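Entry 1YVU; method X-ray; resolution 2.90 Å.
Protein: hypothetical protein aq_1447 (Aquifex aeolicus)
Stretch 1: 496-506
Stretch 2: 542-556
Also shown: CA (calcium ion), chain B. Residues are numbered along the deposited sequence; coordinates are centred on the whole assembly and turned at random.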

# COMPACT_ATOMS: atom_id res chain seq x y z
N ASP A 496 -20.31 -2.84 18.14
CA ASP A 496 -20.79 -1.51 18.50
C ASP A 496 -20.14 -0.31 17.76
O ASP A 496 -20.76 0.77 17.71
CB ASP A 496 -20.82 -1.35 20.03
CG ASP A 496 -21.70 -2.42 20.73
OD1 ASP A 496 -22.33 -3.27 20.07
OD2 ASP A 496 -21.76 -2.43 21.98
N ALA A 497 -18.94 -0.48 17.20
CA ALA A 497 -18.22 0.57 16.42
C ALA A 497 -17.04 0.04 15.60
O ALA A 497 -16.31 -0.85 16.04
CB ALA A 497 -17.75 1.74 17.28
N PHE A 498 -16.90 0.60 14.40
CA PHE A 498 -15.84 0.22 13.45
C PHE A 498 -14.87 1.38 13.36
O PHE A 498 -15.21 2.45 12.84
CB PHE A 498 -16.43 -0.07 12.06
CG PHE A 498 -17.36 -1.24 12.04
CD1 PHE A 498 -18.70 -1.11 12.43
CD2 PHE A 498 -16.89 -2.51 11.71
CE1 PHE A 498 -19.56 -2.24 12.48
CE2 PHE A 498 -17.74 -3.64 11.75
CZ PHE A 498 -19.07 -3.50 12.14
N VAL A 499 -13.70 1.23 13.96
CA VAL A 499 -12.75 2.32 13.91
C VAL A 499 -11.62 2.01 12.94
O VAL A 499 -11.03 0.94 12.99
CB VAL A 499 -12.30 2.79 15.34
CG1 VAL A 499 -13.17 2.17 16.40
CG2 VAL A 499 -10.87 2.50 15.65
N GLY A 500 -11.38 2.92 12.00
CA GLY A 500 -10.31 2.71 11.04
C GLY A 500 -9.19 3.71 11.24
O GLY A 500 -9.47 4.90 11.34
N ILE A 501 -7.96 3.21 11.36
CA ILE A 501 -6.80 4.07 11.57
C ILE A 501 -5.62 3.86 10.59
O ILE A 501 -5.52 2.80 9.97
CB ILE A 501 -6.17 3.89 13.04
CG1 ILE A 501 -7.25 3.71 14.11
CG2 ILE A 501 -5.26 5.10 13.43
CD1 ILE A 501 -6.79 3.81 15.57
N ASP A 502 -4.89 4.95 10.34
CA ASP A 502 -3.61 4.95 9.61
C ASP A 502 -2.88 6.02 10.38
O ASP A 502 -3.47 7.00 10.86
CB ASP A 502 -3.59 5.34 8.12
CG ASP A 502 -2.16 5.06 7.45
OD1 ASP A 502 -1.17 5.77 7.72
OD2 ASP A 502 -2.00 4.10 6.65
N ILE A 503 -1.61 5.73 10.60
CA ILE A 503 -0.70 6.61 11.27
C ILE A 503 0.48 6.60 10.32
O ILE A 503 0.95 5.53 9.90
CB ILE A 503 -0.30 6.07 12.66
CG1 ILE A 503 -1.54 5.98 13.58
CG2 ILE A 503 0.78 6.96 13.27
CD1 ILE A 503 -1.34 5.45 15.01
N SER A 504 0.85 7.79 9.85
CA SER A 504 1.97 7.97 8.94
C SER A 504 2.94 8.96 9.57
O SER A 504 2.55 10.05 9.98
CB SER A 504 1.52 8.43 7.54
OG SER A 504 0.92 7.34 6.84
N ARG A 505 4.20 8.56 9.62
CA ARG A 505 5.26 9.35 10.23
C ARG A 505 6.33 9.88 9.29
O ARG A 505 6.50 9.38 8.17
CB ARG A 505 5.95 8.50 11.31
CG ARG A 505 5.03 7.89 12.39
CD ARG A 505 5.41 6.46 12.70
NE ARG A 505 4.47 5.83 13.63
CZ ARG A 505 4.74 5.54 14.90
NH1 ARG A 505 5.94 5.82 15.43
NH2 ARG A 505 3.80 4.96 15.65
N ILE A 506 7.02 10.93 9.71
CA ILE A 506 8.13 11.41 8.91
C ILE A 506 9.41 10.99 9.62
O ILE A 506 9.61 11.22 10.82
CB ILE A 506 8.04 12.91 8.49
CG1 ILE A 506 7.14 13.02 7.25
CG2 ILE A 506 9.42 13.46 8.09
CD1 ILE A 506 6.92 14.42 6.71
N LYS A 542 5.31 7.77 23.64
CA LYS A 542 4.18 8.65 23.95
C LYS A 542 3.36 9.01 22.73
O LYS A 542 2.23 9.45 22.86
CB LYS A 542 4.65 9.94 24.65
CG LYS A 542 5.47 9.75 25.96
CD LYS A 542 5.73 11.13 26.60
CE LYS A 542 7.18 11.32 26.94
NZ LYS A 542 7.62 12.68 26.61
N LEU A 543 3.95 8.78 21.55
CA LEU A 543 3.34 9.01 20.24
C LEU A 543 2.20 8.02 20.00
O LEU A 543 1.02 8.36 20.14
CB LEU A 543 4.39 8.80 19.16
CG LEU A 543 4.90 9.96 18.31
CD1 LEU A 543 5.64 9.30 17.19
CD2 LEU A 543 3.81 10.81 17.77
N THR A 544 2.61 6.78 19.75
CA THR A 544 1.75 5.63 19.51
C THR A 544 0.63 5.56 20.55
O THR A 544 -0.54 5.56 20.19
CB THR A 544 2.61 4.37 19.57
OG1 THR A 544 3.79 4.58 18.78
CG2 THR A 544 1.87 3.20 19.04
N GLU A 545 1.04 5.66 21.82
CA GLU A 545 0.16 5.64 22.98
C GLU A 545 -0.85 6.78 23.02
O GLU A 545 -2.03 6.54 23.32
CB GLU A 545 1.00 5.71 24.26
CG GLU A 545 1.77 4.44 24.65
CD GLU A 545 0.99 3.49 25.57
OE1 GLU A 545 0.13 3.97 26.35
OE2 GLU A 545 1.27 2.27 25.54
N LYS A 546 -0.40 8.01 22.73
CA LYS A 546 -1.30 9.17 22.77
C LYS A 546 -2.28 9.04 21.65
O LYS A 546 -3.48 9.01 21.90
CB LYS A 546 -0.56 10.50 22.66
CG LYS A 546 -1.17 11.63 23.49
CD LYS A 546 -0.13 12.66 23.94
CE LYS A 546 0.98 12.06 24.87
NZ LYS A 546 2.03 13.03 25.35
N ALA A 547 -1.75 8.75 20.45
CA ALA A 547 -2.53 8.57 19.22
C ALA A 547 -3.68 7.59 19.41
O ALA A 547 -4.83 7.92 19.08
CB ALA A 547 -1.64 8.11 18.07
N ILE A 548 -3.36 6.47 20.08
CA ILE A 548 -4.34 5.44 20.35
C ILE A 548 -5.17 5.68 21.61
O ILE A 548 -6.32 5.25 21.67
CB ILE A 548 -3.71 4.05 20.28
CG1 ILE A 548 -3.28 3.82 18.82
CG2 ILE A 548 -4.71 2.94 20.62
CD1 ILE A 548 -2.21 2.84 18.66
N GLY A 549 -4.63 6.44 22.56
CA GLY A 549 -5.39 6.74 23.77
C GLY A 549 -6.42 7.80 23.45
O GLY A 549 -7.54 7.81 24.01
N ASP A 550 -6.02 8.69 22.53
CA ASP A 550 -6.85 9.78 22.03
C ASP A 550 -8.03 9.14 21.34
O ASP A 550 -9.18 9.52 21.63
CB ASP A 550 -6.10 10.67 21.05
CG ASP A 550 -5.26 11.72 21.75
OD1 ASP A 550 -5.68 12.89 21.82
OD2 ASP A 550 -4.17 11.39 22.22
N VAL A 551 -7.76 8.11 20.54
CA VAL A 551 -8.80 7.34 19.85
C VAL A 551 -9.80 6.75 20.87
O VAL A 551 -11.03 6.84 20.71
CB VAL A 551 -8.13 6.22 19.05
CG1 VAL A 551 -9.13 5.10 18.61
CG2 VAL A 551 -7.45 6.83 17.86
N PHE A 552 -9.25 6.27 21.98
CA PHE A 552 -10.04 5.70 23.04
C PHE A 552 -10.83 6.71 23.84
O PHE A 552 -12.01 6.48 24.08
CB PHE A 552 -9.16 4.87 23.94
CG PHE A 552 -8.98 3.47 23.45
CD1 PHE A 552 -7.98 3.16 22.51
CD2 PHE A 552 -9.84 2.47 23.89
CE1 PHE A 552 -7.84 1.85 22.03
CE2 PHE A 552 -9.72 1.15 23.43
CZ PHE A 552 -8.72 0.83 22.49
N SER A 553 -10.21 7.86 24.15
CA SER A 553 -10.92 8.92 24.87
C SER A 553 -12.02 9.52 24.00
O SER A 553 -13.05 9.92 24.52
CB SER A 553 -9.99 10.01 25.42
OG SER A 553 -9.36 10.75 24.39
N LEU A 554 -11.84 9.49 22.68
CA LEU A 554 -12.87 9.97 21.76
C LEU A 554 -14.06 9.00 21.78
O LEU A 554 -15.20 9.46 21.79
CB LEU A 554 -12.36 10.13 20.32
CG LEU A 554 -13.38 10.68 19.29
CD1 LEU A 554 -13.95 12.03 19.72
CD2 LEU A 554 -12.78 10.80 17.91
N LEU A 555 -13.80 7.69 21.86
CA LEU A 555 -14.88 6.70 21.90
C LEU A 555 -15.67 6.88 23.17
O LEU A 555 -16.90 6.84 23.16
CB LEU A 555 -14.36 5.27 21.81
CG LEU A 555 -13.93 4.85 20.39
CD1 LEU A 555 -13.02 3.65 20.44
CD2 LEU A 555 -15.13 4.54 19.53
N GLU A 556 -14.96 7.24 24.24
CA GLU A 556 -15.58 7.49 25.54
C GLU A 556 -16.44 8.75 25.46
O GLU A 556 -17.59 8.74 25.92
CB GLU A 556 -14.51 7.68 26.61
CG GLU A 556 -15.02 7.66 28.06
CD GLU A 556 -14.16 8.50 29.00
OE1 GLU A 556 -14.75 9.11 29.93
OE2 GLU A 556 -12.93 8.58 28.81
CA CA B . 0.86 4.08 6.47

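Stretch 1 is an extended segment, with strand at 497-501 and again from 503. Stretch 2 is a helix from 542 to 556 that continues later in the chain. The two run nearly antiparallel. The N-to-C directions of strand 497-501 and the helix differ by 154°, and their axes come within 11.3 Å. Side chains fill the space between.

The strand alternates. Ala497, Val499, Ile501, Ile503 and Arg505 all point their CA-to-CB bonds toward the helix, while Phe498 points away. The helix answers with Leu543, Ala547, Val551 and Leu555, each four residues from the next. This spacing is close to one helical turn, so the four line up along one side. Backbone hydrogen bonds such as Ala547 N to Leu543 O (2.8 Å) hold them in that row.

Because the directions oppose, the start of the strand meets the end of the helical stretch. Ala497 CB lies 4.4 Å from Leu555 CD2. Leu555 is m at chi1 and t at chi2, and its other methyl, CD1, lies 4.3 Å from Val499 CG1. Both methyls of Leu555 lie against Val499 CG1, and CD2 also reaches Ala497 CB. Val499 has chi1 at -11°, between wells. Its CG2 lies 4.3 Å from Val551 CG1. Val551 is t. Its CG2 lies 3.8 Å from Ile501 CD1 and its CG1 4.0 Å from Ile501 CD1, so both methyls pack on that isoleucine.

Both inward isoleucines are m at chi1 and t at chi2. The t setting extends the chain, carrying CD1 out from the strand. Ile503 CD1 thereby reaches Ala547 CB at 4.1 Å. The CA atoms of this pair are 8.4 Å apart. These contacts are apolar and buried, and they rest on packing and the exclusion of water.

Polar chemistry enters at Arg505. Its chi1 is m, chi2 is off-well at 138°, and chi3 is t, so the chain reaches out to the helix. Arg505 NH2 donates a hydrogen bond to Thr544 OG1 at 3.2 Å, with an angle of 161° at the hydrogen. The hydroxyl sits at the guanidinium edge, near its plane. Arg505 NH1 also lies 3.9 Å from Leu543 CD1. Arg505, Leu543 and Thr544 are poorly ordered, so their details deserve caution.

Asp502 takes no part in the helix contact. Its OD1 accepts a hydrogen bond from Ser504 OG (2.8 Å), and its OD2 binds the calcium ion CA at 2.9 Å.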